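Local structure of conserved hypothetical protein (Pyrococcus furiosus, 1VK1) at residues E64-D69 / E206-L211; R84-I89 / D232-K237; E175-G180 / G192-V197. The protein is of unknown function but probably binds ATP and may act as a kinase, joining a ParB-like part to a SerK-like part. All blocks are in the same frame, centred on the assembly; numbering follows the deposited sequence.

Contact 1: residues E64-D69 / E206-L211; sequences EYLIVD and EEVMEL
L66 reaches out from strand 65-67 to helix 205-213 and meets V208 and M209 with the two branches of its isobutyl group. Its backbone is occupied with A57 in the neighbouring strand 54-58, while its CA-CB bond points at the helix. CB has nothing across the contact closer than M209 CE, at 4.6 Å, and serves as the stem. CG follows anti to the backbone N (chi1 169°), which carries both methyls toward the helix, CD1 to V208 and CD2 to V208 and M209. CD1 then lies 4.0 Å from V208 CG1. CD2 touches M209 CE, also at 4.0 Å, and stays 4.1 Å from V208 CG1, so one valine methyl sits against the whole fork. The L66 and V208 side chains cross at about a right angle. M209 leaves the helix less directly, but bends at chi2 (63°) and chi3 (79°) bring its terminal methyl back to the leucine. Each type suits its place: a forked leucine for two neighbours, a compact beta-branched valine on the facing side of the helix, and a flexible methionine for a position off that side. H29 adds to the packing on L66, and Y92 to that on V208. The contact joins the edge strand of the ParB-like sheet to a helix far along the chain through buried methyl groups alone, so dispersion and the exclusion of water probably account for it, without directional bonds.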
ATOM      1  N   GLU A  64      -8.943   3.295 -19.494  1.00 11.48           N
ATOM      2  CA  GLU A  64      -7.928   2.822 -18.565  1.00 10.91           C
ATOM      3  C   GLU A  64      -8.558   2.692 -17.178  1.00  9.75           C
ATOM      4  O   GLU A  64      -9.623   3.261 -16.910  1.00 10.71           O
ATOM      5  CB  GLU A  64      -6.750   3.803 -18.557  1.00 11.71           C
ATOM      6  CG  GLU A  64      -6.045   3.851 -19.931  1.00 14.53           C
ATOM      7  CD  GLU A  64      -5.203   5.089 -20.184  1.00 15.65           C
ATOM      8  OE1 GLU A  64      -5.071   5.932 -19.297  1.00 17.43           O
ATOM      9  OE2 GLU A  64      -4.648   5.205 -21.335  1.00 19.84           O
ATOM     10  N   TYR A  65      -7.872   1.967 -16.300  1.00  9.42           N
ATOM     11  CA  TYR A  65      -8.355   1.679 -14.968  1.00  8.90           C
ATOM     12  C   TYR A  65      -7.374   2.111 -13.902  1.00  9.06           C
ATOM     13  O   TYR A  65      -6.163   1.876 -14.011  1.00 10.70           O
ATOM     14  CB  TYR A  65      -8.594   0.170 -14.798  1.00  9.84           C
ATOM     15  CG  TYR A  65      -9.651  -0.366 -15.708  1.00  8.81           C
ATOM     16  CD1 TYR A  65     -10.986  -0.367 -15.343  1.00  9.25           C
ATOM     17  CD2 TYR A  65      -9.318  -0.901 -16.938  1.00  9.73           C
ATOM     18  CE1 TYR A  65     -11.966  -0.846 -16.191  1.00 10.49           C
ATOM     19  CE2 TYR A  65     -10.287  -1.388 -17.794  1.00 10.59           C
ATOM     20  CZ  TYR A  65     -11.618  -1.375 -17.395  1.00 10.47           C
ATOM     21  OH  TYR A  65     -12.599  -1.875 -18.236  1.00 12.41           O
ATOM     22  N   LEU A  66      -7.912   2.726 -12.859  1.00  8.71           N
ATOM     23  CA  LEU A  66      -7.234   2.881 -11.594  1.00  9.00           C
ATOM     24  C   LEU A  66      -7.110   1.536 -10.925  1.00  8.36           C
ATOM     25  O   LEU A  66      -8.098   0.842 -10.755  1.00  9.02           O
ATOM     26  CB  LEU A  66      -8.071   3.820 -10.716  1.00  9.44           C
ATOM     27  CG  LEU A  66      -7.695   3.924  -9.235  1.00  9.53           C
ATOM     28  CD1 LEU A  66      -6.301   4.528  -9.045  1.00  9.69           C
ATOM     29  CD2 LEU A  66      -8.756   4.719  -8.494  1.00 10.77           C
ATOM     30  N   ILE A  67      -5.894   1.177 -10.508  1.00  8.02           N
ATOM     31  CA  ILE A  67      -5.709   0.050  -9.620  1.00  8.41           C
ATOM     32  C   ILE A  67      -6.182   0.506  -8.243  1.00  8.57           C
ATOM     33  O   ILE A  67      -5.600   1.382  -7.648  1.00  9.60           O
ATOM     34  CB  ILE A  67      -4.245  -0.420  -9.561  1.00  7.83           C
ATOM     35  CG1 ILE A  67      -3.793  -0.978 -10.930  1.00  8.45           C
ATOM     36  CG2 ILE A  67      -4.093  -1.471  -8.465  1.00  8.68           C
ATOM     37  CD1 ILE A  67      -2.310  -1.258 -11.013  1.00  9.45           C
ATOM     38  N   VAL A  68      -7.238  -0.121  -7.750  1.00  8.42           N
ATOM     39  CA  VAL A  68      -7.747   0.139  -6.399  1.00  8.48           C
ATOM     40  C   VAL A  68      -6.952  -0.745  -5.438  1.00  8.36           C
ATOM     41  O   VAL A  68      -6.416  -0.276  -4.466  1.00  9.95           O
ATOM     42  CB  VAL A  68      -9.262  -0.085  -6.330  1.00  9.04           C
ATOM     43  CG1 VAL A  68      -9.757   0.026  -4.913  1.00 10.12           C
ATOM     44  CG2 VAL A  68      -9.967   0.916  -7.216  1.00 10.54           C
ATOM     45  N   ASP A  69      -6.889  -2.036  -5.744  1.00  8.94           N
ATOM     46  CA  ASP A  69      -6.142  -2.996  -4.968  1.00  9.57           C
ATOM     47  C   ASP A  69      -5.458  -3.971  -5.898  1.00  8.28           C
ATOM     48  O   ASP A  69      -6.077  -4.486  -6.818  1.00 10.05           O
ATOM     49  CB  ASP A  69      -7.079  -3.774  -4.011  1.00 12.08           C
ATOM     50  CG  ASP A  69      -6.327  -4.708  -3.137  1.00 17.68           C
ATOM     51  OD1 ASP A  69      -5.424  -4.240  -2.401  1.00 21.97           O
ATOM     52  OD2 ASP A  69      -6.519  -5.932  -3.153  1.00 21.42           O
ATOM     53  N   GLU A 206     -11.213  11.077  -3.653  1.00 11.78           N
ATOM     54  CA  GLU A 206     -11.015  12.141  -4.610  1.00 12.31           C
ATOM     55  C   GLU A 206      -9.526  12.437  -4.843  1.00 12.00           C
ATOM     56  O   GLU A 206      -9.113  12.660  -5.982  1.00 13.29           O
ATOM     57  CB  GLU A 206     -11.788  13.409  -4.174  1.00 14.20           C
ATOM     58  CG  GLU A 206     -13.325  13.286  -4.264  1.00 17.12           C
ATOM     59  CD  GLU A 206     -13.993  12.454  -3.155  1.00 19.49           C
ATOM     60  OE1 GLU A 206     -13.341  12.108  -2.105  1.00 19.09           O
ATOM     61  OE2 GLU A 206     -15.221  12.147  -3.346  1.00 22.38           O
ATOM     62  N   GLU A 207      -8.726  12.430  -3.774  1.00 11.24           N
ATOM     63  CA  GLU A 207      -7.288  12.627  -3.889  1.00 11.56           C
ATOM     64  C   GLU A 207      -6.616  11.490  -4.676  1.00 10.09           C
ATOM     65  O   GLU A 207      -5.712  11.734  -5.442  1.00 11.06           O
ATOM     66  CB  GLU A 207      -6.660  12.800  -2.515  1.00 12.03           C
ATOM     67  CG  GLU A 207      -7.008  14.153  -1.886  1.00 13.63           C
ATOM     68  CD  GLU A 207      -6.672  14.264  -0.411  1.00 14.20           C
ATOM     69  OE1 GLU A 207      -6.501  13.239   0.250  1.00 14.49           O
ATOM     70  OE2 GLU A 207      -6.640  15.425   0.080  1.00 16.86           O
ATOM     71  N   VAL A 208      -7.062  10.257  -4.455  1.00  9.66           N
ATOM     72  CA  VAL A 208      -6.513   9.109  -5.194  1.00  9.64           C
ATOM     73  C   VAL A 208      -6.798   9.252  -6.686  1.00 10.11           C
ATOM     74  O   VAL A 208      -5.885   9.124  -7.512  1.00 10.44           O
ATOM     75  CB  VAL A 208      -7.096   7.763  -4.670  1.00  9.95           C
ATOM     76  CG1 VAL A 208      -6.652   6.584  -5.578  1.00 10.10           C
ATOM     77  CG2 VAL A 208      -6.673   7.488  -3.271  1.00  9.74           C
ATOM     78  N   MET A 209      -8.042   9.545  -7.037  1.00 10.72           N
ATOM     79  CA  MET A 209      -8.391   9.662  -8.437  1.00 11.26           C
ATOM     80  C   MET A 209      -7.686  10.879  -9.081  1.00 11.73           C
ATOM     81  O   MET A 209      -7.203  10.807 -10.216  1.00 12.70           O
ATOM     82  CB  MET A 209      -9.903   9.738  -8.602  1.00 12.98           C
ATOM     83  CG  MET A 209     -10.363   9.725 -10.037  1.00 13.90           C
ATOM     84  SD  MET A 209      -9.974   8.223 -10.987  1.00 15.45           S
ATOM     85  CE  MET A 209     -11.249   7.118 -10.409  1.00 15.21           C
ATOM     86  N   GLU A 210      -7.582  11.989  -8.347  1.00 12.42           N
ATOM     87  CA  GLU A 210      -6.850  13.152  -8.870  1.00 13.55           C
ATOM     88  C   GLU A 210      -5.383  12.822  -9.141  1.00 11.88           C
ATOM     89  O   GLU A 210      -4.807  13.238 -10.153  1.00 12.93           O
ATOM     90  CB  GLU A 210      -6.975  14.338  -7.891  1.00 16.61           C
ATOM     91  CG  GLU A 210      -6.173  15.583  -8.241  1.00 20.93           C
ATOM     92  N   LEU A 211      -4.770  12.047  -8.254  1.00 12.07           N
ATOM     93  CA  LEU A 211      -3.384  11.689  -8.420  1.00 11.45           C
ATOM     94  C   LEU A 211      -3.187  10.818  -9.668  1.00 10.61           C
ATOM     95  O   LEU A 211      -2.283  11.064 -10.476  1.00 11.52           O
ATOM     96  CB  LEU A 211      -2.846  10.979  -7.164  1.00 12.35           C
ATOM     97  CG  LEU A 211      -1.327  11.043  -7.060  1.00 14.08           C
ATOM     98  CD1 LEU A 211      -0.893  12.481  -6.678  1.00 15.09           C
ATOM     99  CD2 LEU A 211      -0.816  10.060  -6.048  1.00 15.74           C
TER

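Contact 2: residues R84-I89 / D232-K237; sequences RAPSVI and DKIDVK
P86 meets I234 and V236 where strand 84-90, an inner strand of the mixed four-stranded sheet of the ParB-like N-terminal domain, faces the C-terminal part of the chain. Segment 232-237 begins as an extended loop. D232 OD1 accepts the backbone N of K233 from above the carboxylate plane, at 2.9 Å and a bent 131°, and K233 itself forms a cation-pi pair with W51. I234 makes the closest approach. Its CG1 stands between the backbone N and the carbonyl carbon (chi1 62°), the crowded position, and the extended remainder drives CD1 onto the proline ring, 3.4 Å from P86 CG and 3.5 Å from P86 CB. Both separations are tighter than ordinary carbon contact. D235 is exposed, as suits a charged side chain, though it also rests on I49. With V236 the chain becomes strand 236-237, which pairs antiparallel with strand 49-50; F20 and Y18 pack on both V236 and P86, and F50 on P86. Proline offers this setting a rigid, compact apolar ring, and although it has no N-H to give, its backbone still bonds to M54. V236 is the lighter partner: the methyl that faces P86 CG is CG2, at 4.2 Å.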
ATOM      1  N   ARG A  84      -2.644 -10.349 -18.823  1.00 10.82           N
ATOM      2  CA  ARG A  84      -3.951 -10.017 -18.291  1.00 10.19           C
ATOM      3  C   ARG A  84      -4.064 -10.486 -16.855  1.00 10.03           C
ATOM      4  O   ARG A  84      -3.260 -11.308 -16.407  1.00 10.87           O
ATOM      5  CB  ARG A  84      -5.051 -10.662 -19.147  1.00 10.75           C
ATOM      6  CG  ARG A  84      -5.031 -12.216 -19.106  1.00 13.46           C
ATOM      7  CD  ARG A  84      -6.038 -12.911 -20.017  1.00 14.16           C
ATOM      8  NE  ARG A  84      -5.700 -12.759 -21.423  1.00 14.90           N
ATOM      9  CZ  ARG A  84      -4.788 -13.483 -22.039  1.00 15.09           C
ATOM     10  NH1 ARG A  84      -4.107 -14.434 -21.384  1.00 15.29           N
ATOM     11  NH2 ARG A  84      -4.530 -13.251 -23.324  1.00 16.64           N
ATOM     12  N   ALA A  85      -5.063  -9.973 -16.142  1.00  9.67           N
ATOM     13  CA  ALA A  85      -5.356 -10.481 -14.818  1.00  9.25           C
ATOM     14  C   ALA A  85      -6.855 -10.435 -14.572  1.00  9.80           C
ATOM     15  O   ALA A  85      -7.535  -9.495 -14.986  1.00  9.79           O
ATOM     16  CB  ALA A  85      -4.643  -9.687 -13.734  1.00  9.82           C
ATOM     17  N   PRO A  86      -7.388 -11.428 -13.852  1.00  9.81           N
ATOM     18  CA  PRO A  86      -8.783 -11.384 -13.429  1.00  9.67           C
ATOM     19  C   PRO A  86      -9.031 -10.231 -12.462  1.00  9.49           C
ATOM     20  O   PRO A  86      -8.248 -10.029 -11.535  1.00 10.51           O
ATOM     21  CB  PRO A  86      -8.984 -12.712 -12.715  1.00 11.38           C
ATOM     22  CG  PRO A  86      -7.660 -13.149 -12.287  1.00 13.45           C
ATOM     23  CD  PRO A  86      -6.683 -12.608 -13.308  1.00 11.53           C
ATOM     24  N   SER A  87     -10.111  -9.509 -12.706  1.00  8.98           N
ATOM     25  CA  SER A  87     -10.381  -8.245 -12.076  1.00  9.72           C
ATOM     26  C   SER A  87     -11.863  -8.078 -11.738  1.00  9.78           C
ATOM     27  O   SER A  87     -12.741  -8.565 -12.437  1.00 12.19           O
ATOM     28  CB  SER A  87      -9.955  -7.107 -13.010  1.00 10.16           C
ATOM     29  OG  SER A  87      -8.584  -7.177 -13.374  1.00  9.67           O
ATOM     30  N   VAL A  88     -12.107  -7.331 -10.674  1.00  9.84           N
ATOM     31  CA  VAL A  88     -13.441  -6.881 -10.314  1.00 11.12           C
ATOM     32  C   VAL A  88     -13.454  -5.391 -10.576  1.00 10.85           C
ATOM     33  O   VAL A  88     -12.591  -4.675 -10.078  1.00 11.52           O
ATOM     34  CB  VAL A  88     -13.760  -7.198  -8.836  1.00 13.80           C
ATOM     35  CG1 VAL A  88     -15.109  -6.570  -8.404  1.00 15.13           C
ATOM     36  CG2 VAL A  88     -13.776  -8.695  -8.613  1.00 15.33           C
ATOM     37  N   ILE A  89     -14.431  -4.926 -11.345  1.00 10.59           N
ATOM     38  CA  ILE A  89     -14.559  -3.527 -11.712  1.00 12.23           C
ATOM     39  C   ILE A  89     -15.582  -2.852 -10.778  1.00 12.82           C
ATOM     40  O   ILE A  89     -16.726  -3.286 -10.699  1.00 14.45           O
ATOM     41  CB  ILE A  89     -15.030  -3.397 -13.176  1.00 14.15           C
ATOM     42  CG1 ILE A  89     -14.218  -4.297 -14.116  1.00 17.52           C
ATOM     43  CG2 ILE A  89     -15.021  -1.931 -13.618  1.00 15.50           C
ATOM     44  CD1 ILE A  89     -12.824  -4.039 -14.113  1.00 18.29           C
ATOM     45  N   ASP A 232     -14.754 -13.343  -2.899  1.00 21.64           N
ATOM     46  CA  ASP A 232     -14.286 -14.699  -2.630  1.00 22.48           C
ATOM     47  C   ASP A 232     -13.082 -14.968  -3.521  1.00 21.31           C
ATOM     48  O   ASP A 232     -12.931 -14.359  -4.603  1.00 21.80           O
ATOM     49  CB  ASP A 232     -15.383 -15.742  -2.861  1.00 24.40           C
ATOM     50  CG  ASP A 232     -15.120 -17.063  -2.105  1.00 26.54           C
ATOM     51  OD1 ASP A 232     -14.086 -17.201  -1.393  1.00 27.26           O
ATOM     52  OD2 ASP A 232     -15.916 -18.010  -2.164  1.00 30.71           O
ATOM     53  N   LYS A 233     -12.212 -15.845  -3.069  1.00 20.20           N
ATOM     54  CA  LYS A 233     -11.024 -16.141  -3.843  1.00 19.14           C
ATOM     55  C   LYS A 233     -11.411 -16.903  -5.100  1.00 17.74           C
ATOM     56  O   LYS A 233     -12.494 -17.513  -5.192  1.00 20.50           O
ATOM     57  CB  LYS A 233      -9.957 -16.856  -3.006  1.00 22.57           C
ATOM     58  CG  LYS A 233     -10.232 -18.272  -2.681  1.00 24.38           C
ATOM     59  CD  LYS A 233      -9.219 -18.809  -1.653  1.00 25.04           C
ATOM     60  CE  LYS A 233      -7.818 -19.001  -2.245  1.00 23.84           C
ATOM     61  NZ  LYS A 233      -6.825 -19.386  -1.168  1.00 24.41           N
ATOM     62  N   ILE A 234     -10.545 -16.797  -6.094  1.00 16.43           N
ATOM     63  CA  ILE A 234     -10.775 -17.388  -7.374  1.00 15.94           C
ATOM     64  C   ILE A 234      -9.653 -18.397  -7.615  1.00 16.13           C
ATOM     65  O   ILE A 234      -8.787 -18.575  -6.790  1.00 17.67           O
ATOM     66  CB  ILE A 234     -10.879 -16.284  -8.493  1.00 15.74           C
ATOM     67  CG1 ILE A 234      -9.554 -15.502  -8.610  1.00 16.20           C
ATOM     68  CG2 ILE A 234     -12.079 -15.341  -8.194  1.00 17.37           C
ATOM     69  CD1 ILE A 234      -9.506 -14.501  -9.755  1.00 16.62           C
ATOM     70  N   ASP A 235      -9.704 -19.061  -8.731  1.00 16.82           N
ATOM     71  CA  ASP A 235      -8.812 -20.177  -8.994  1.00 17.08           C
ATOM     72  C   ASP A 235      -8.406 -20.149 -10.452  1.00 17.16           C
ATOM     73  O   ASP A 235      -8.929 -20.909 -11.265  1.00 21.05           O
ATOM     74  CB  ASP A 235      -9.558 -21.489  -8.641  1.00 20.53           C
ATOM     75  CG  ASP A 235      -8.727 -22.746  -8.882  1.00 25.92           C
ATOM     76  OD1 ASP A 235      -7.507 -22.656  -9.054  1.00 27.84           O
ATOM     77  OD2 ASP A 235      -9.234 -23.890  -8.899  1.00 29.73           O
ATOM     78  N   VAL A 236      -7.497 -19.232 -10.785  1.00 15.03           N
ATOM     79  CA  VAL A 236      -7.064 -19.011 -12.157  1.00 13.79           C
ATOM     80  C   VAL A 236      -5.621 -19.467 -12.315  1.00 12.53           C
ATOM     81  O   VAL A 236      -4.739 -19.072 -11.566  1.00 13.41           O
ATOM     82  CB  VAL A 236      -7.247 -17.525 -12.580  1.00 14.16           C
ATOM     83  CG1 VAL A 236      -6.635 -17.273 -13.955  1.00 15.30           C
ATOM     84  CG2 VAL A 236      -8.754 -17.167 -12.576  1.00 15.25           C
ATOM     85  N   LYS A 237      -5.366 -20.296 -13.318  1.00 14.60           N
ATOM     86  CA  LYS A 237      -4.018 -20.762 -13.578  1.00 14.84           C
ATOM     87  C   LYS A 237      -3.145 -19.641 -14.081  1.00 13.25           C
ATOM     88  O   LYS A 237      -3.550 -18.860 -14.944  1.00 14.10           O
ATOM     89  CB  LYS A 237      -4.017 -21.860 -14.645  1.00 18.05           C
ATOM     90  CG  LYS A 237      -4.731 -23.100 -14.227  1.00 20.71           C
TER

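Contact 3: residues E175-G180 / G192-V197; sequences ELVYYG and GEIDYV
I194 packs against Y179 and V177 with both branches of its side chain, and the contact, within the SerK C-terminal family region, is close at the tyrosine and slack elsewhere. The two longer side chains approach from opposite directions. I194 CD1 lies 3.8 Å from Y179 CE2, coming at the ring obliquely, while the other branch sets CG2 3.7 Å from Y179 OH. CG1 is held between the backbone N and the carbonyl carbon (chi1 49°), a setting that brings CD1 and CG2 to the outer end of the tyrosine. A branched isoleucine suits its place by offering these two methyls separately to ring and hydroxyl. The hydroxyl, though brushed by methyl carbons, is not left without a polar mate, since Y179 OH is hydrogen-bonded to D188 OD2; this bond probably limits how far the ring can shift away from the isoleucine. Tyrosine suits the place because its ring supplies apolar surface and its end a polar group.

The other side is looser. V177 CG2 barely reaches I194 CG2, at 4.2 Å. V177 and Y179 are both partly exposed, whereas I194 is buried, with M189 and A105 also against it. An alanine in place of I194 would lose both outer branches and would probably leave a gap beside the Y179 ring and V177, with less to confine the tyrosine.

After helix 182-190, G192 forms a Schellman motif, its positive phi (81°) being easily adopted by a residue without a side chain, and the chain then swings I194 inward. D195 and Y196 next form a classic beta bulge opposite F106. The contact thus lies beside strand 98-105, which pairs with strand 177-179, while helix 182-190 packs on Y179 and I194 and the chain runs on into strand 197-199, the edge of another antiparallel sheet.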
ATOM      1  N   GLU A 175      12.790  -5.275  10.965  1.00 16.50           N
ATOM      2  CA  GLU A 175      11.657  -5.989  10.389  1.00 17.30           C
ATOM      3  C   GLU A 175      10.564  -4.950  10.158  1.00 15.33           C
ATOM      4  O   GLU A 175      10.233  -4.214  11.050  1.00 19.13           O
ATOM      5  CB  GLU A 175      11.163  -7.066  11.335  1.00 18.95           C
ATOM      6  CG  GLU A 175      12.219  -8.105  11.686  1.00 19.51           C
ATOM      7  CD  GLU A 175      12.737  -8.837  10.459  1.00 20.13           C
ATOM      8  OE1 GLU A 175      13.967  -8.965  10.319  1.00 22.51           O
ATOM      9  OE2 GLU A 175      11.914  -9.259   9.628  1.00 22.38           O
ATOM     10  N   LEU A 176      10.066  -4.889   8.938  1.00 15.74           N
ATOM     11  CA  LEU A 176       9.130  -3.864   8.493  1.00 15.70           C
ATOM     12  C   LEU A 176       7.810  -4.546   8.305  1.00 17.04           C
ATOM     13  O   LEU A 176       7.723  -5.481   7.512  1.00 17.27           O
ATOM     14  CB  LEU A 176       9.619  -3.247   7.163  1.00 17.85           C
ATOM     15  CG  LEU A 176       8.720  -2.214   6.455  1.00 19.64           C
ATOM     16  CD1 LEU A 176       8.444  -1.019   7.343  1.00 21.12           C
ATOM     17  CD2 LEU A 176       9.329  -1.791   5.121  1.00 20.43           C
ATOM     18  N   VAL A 177       6.792  -4.122   9.055  1.00 16.60           N
ATOM     19  CA  VAL A 177       5.449  -4.660   8.903  1.00 17.50           C
ATOM     20  C   VAL A 177       4.465  -3.523   8.734  1.00 15.77           C
ATOM     21  O   VAL A 177       4.708  -2.413   9.181  1.00 19.15           O
ATOM     22  CB  VAL A 177       5.037  -5.534  10.084  1.00 20.96           C
ATOM     23  CG1 VAL A 177       5.982  -6.730  10.209  1.00 21.74           C
ATOM     24  CG2 VAL A 177       5.025  -4.755  11.356  1.00 23.12           C
ATOM     25  N   TYR A 178       3.383  -3.800   8.049  1.00 15.88           N
ATOM     26  CA  TYR A 178       2.371  -2.797   7.787  1.00 15.70           C
ATOM     27  C   TYR A 178       1.089  -3.196   8.482  1.00 16.31           C
ATOM     28  O   TYR A 178       0.552  -4.228   8.183  1.00 19.17           O
ATOM     29  CB  TYR A 178       2.158  -2.650   6.272  1.00 18.65           C
ATOM     30  CG  TYR A 178       3.374  -2.128   5.562  1.00 20.23           C
ATOM     31  CD1 TYR A 178       3.568  -0.776   5.368  1.00 20.79           C
ATOM     32  CD2 TYR A 178       4.369  -3.017   5.093  1.00 21.44           C
ATOM     33  CE1 TYR A 178       4.741  -0.299   4.715  1.00 22.78           C
ATOM     34  CE2 TYR A 178       5.496  -2.568   4.469  1.00 23.60           C
ATOM     35  CZ  TYR A 178       5.684  -1.211   4.273  1.00 22.41           C
ATOM     36  OH  TYR A 178       6.834  -0.779   3.641  1.00 25.26           O
ATOM     37  N   TYR A 179       0.607  -2.344   9.417  1.00 15.84           N
ATOM     38  CA  TYR A 179      -0.650  -2.560  10.156  1.00 15.97           C
ATOM     39  C   TYR A 179      -1.805  -1.854   9.477  1.00 15.87           C
ATOM     40  O   TYR A 179      -1.691  -0.692   9.114  1.00 14.84           O
ATOM     41  CB  TYR A 179      -0.532  -1.999  11.591  1.00 16.92           C
ATOM     42  CG  TYR A 179       0.263  -2.880  12.512  1.00 17.93           C
ATOM     43  CD1 TYR A 179      -0.361  -3.758  13.388  1.00 18.60           C
ATOM     44  CD2 TYR A 179       1.636  -2.865  12.487  1.00 18.79           C
ATOM     45  CE1 TYR A 179       0.384  -4.579  14.224  1.00 19.37           C
ATOM     46  CE2 TYR A 179       2.382  -3.698  13.325  1.00 18.35           C
ATOM     47  CZ  TYR A 179       1.745  -4.540  14.169  1.00 18.69           C
ATOM     48  OH  TYR A 179       2.487  -5.353  14.991  1.00 20.45           O
ATOM     49  N   GLY A 180      -2.936  -2.538   9.346  1.00 17.35           N
ATOM     50  CA  GLY A 180      -4.157  -1.907   8.824  1.00 17.60           C
ATOM     51  C   GLY A 180      -4.736  -0.869   9.766  1.00 17.76           C
ATOM     52  O   GLY A 180      -5.266   0.148   9.329  1.00 17.51           O
ATOM     53  N   GLY A 192       5.426  -5.045  23.226  1.00 29.56           N
ATOM     54  CA  GLY A 192       6.841  -5.163  22.892  1.00 29.25           C
ATOM     55  C   GLY A 192       7.117  -5.945  21.608  1.00 28.70           C
ATOM     56  O   GLY A 192       8.255  -6.362  21.371  1.00 30.69           O
ATOM     57  N   GLU A 193       6.080  -6.144  20.788  1.00 26.74           N
ATOM     58  CA  GLU A 193       6.216  -6.827  19.482  1.00 26.45           C
ATOM     59  C   GLU A 193       6.823  -5.909  18.405  1.00 24.78           C
ATOM     60  O   GLU A 193       7.524  -6.380  17.520  1.00 24.83           O
ATOM     61  CB  GLU A 193       4.864  -7.362  19.001  1.00 27.58           C
ATOM     62  CG  GLU A 193       4.337  -8.557  19.796  1.00 28.91           C
ATOM     63  N   ILE A 194       6.531  -4.601  18.486  1.00 23.36           N
ATOM     64  CA  ILE A 194       7.158  -3.581  17.604  1.00 22.51           C
ATOM     65  C   ILE A 194       7.640  -2.415  18.447  1.00 19.69           C
ATOM     66  O   ILE A 194       7.198  -2.240  19.579  1.00 21.39           O
ATOM     67  CB  ILE A 194       6.187  -3.083  16.477  1.00 23.17           C
ATOM     68  CG1 ILE A 194       4.833  -2.692  17.049  1.00 24.62           C
ATOM     69  CG2 ILE A 194       6.020  -4.160  15.374  1.00 23.52           C
ATOM     70  CD1 ILE A 194       4.050  -1.726  16.140  1.00 25.13           C
ATOM     71  N   ASP A 195       8.552  -1.629  17.903  1.00 18.05           N
ATOM     72  CA  ASP A 195       9.147  -0.518  18.634  1.00 18.37           C
ATOM     73  C   ASP A 195       8.519   0.835  18.287  1.00 16.92           C
ATOM     74  O   ASP A 195       8.267   1.650  19.177  1.00 17.68           O
ATOM     75  CB  ASP A 195      10.633  -0.477  18.353  1.00 19.47           C
ATOM     76  CG  ASP A 195      11.308  -1.794  18.668  1.00 21.55           C
ATOM     77  OD1 ASP A 195      11.532  -2.065  19.854  1.00 26.40           O
ATOM     78  OD2 ASP A 195      11.609  -2.620  17.796  1.00 21.98           O
ATOM     79  N   TYR A 196       8.289   1.075  16.997  1.00 16.57           N
ATOM     80  CA  TYR A 196       7.779   2.373  16.501  1.00 14.79           C
ATOM     81  C   TYR A 196       6.821   2.153  15.371  1.00 13.77           C
ATOM     82  O   TYR A 196       6.905   1.156  14.647  1.00 14.84           O
ATOM     83  CB  TYR A 196       8.938   3.269  16.044  1.00 16.39           C
ATOM     84  CG  TYR A 196       9.543   4.100  17.153  1.00 16.61           C
ATOM     85  CD1 TYR A 196      10.437   3.544  18.064  1.00 17.46           C
ATOM     86  CD2 TYR A 196       9.215   5.444  17.305  1.00 17.11           C
ATOM     87  CE1 TYR A 196      10.985   4.297  19.093  1.00 18.16           C
ATOM     88  CE2 TYR A 196       9.768   6.211  18.324  1.00 17.96           C
ATOM     89  CZ  TYR A 196      10.650   5.626  19.217  1.00 18.74           C
ATOM     90  OH  TYR A 196      11.184   6.379  20.236  1.00 20.71           O
ATOM     91  N   VAL A 197       5.892   3.099  15.220  1.00 13.61           N
ATOM     92  CA  VAL A 197       4.942   3.121  14.098  1.00 13.19           C
ATOM     93  C   VAL A 197       4.989   4.476  13.424  1.00 12.89           C
ATOM     94  O   VAL A 197       5.169   5.488  14.069  1.00 13.29           O
ATOM     95  CB  VAL A 197       3.503   2.761  14.531  1.00 14.72           C
ATOM     96  CG1 VAL A 197       2.944   3.765  15.466  1.00 16.78           C
ATOM     97  CG2 VAL A 197       2.576   2.612  13.343  1.00 15.85           C
TER

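How the contacts relate
From the N terminus, the chain first lays down 64-69 and then 84-89, two pieces of the same mixed sheet, which touch through Y65 CE1 and I89 CD1 at 3.9 Å. It next builds the SerK-like region, where contact 3 closes a short loop that contains helix 182-190. Only afterwards does 206-211 return to complete contact 1, followed by 232-237, which completes contact 2. The long loops of contacts 1 and 2 therefore cross, and each encloses contact 3. Together contacts 1 and 2 bring the C-terminal portion back onto the ParB-like domain, whereas contact 3 is local, its centre about 27 Å from that of contact 1 and about 30 Å from that of contact 2.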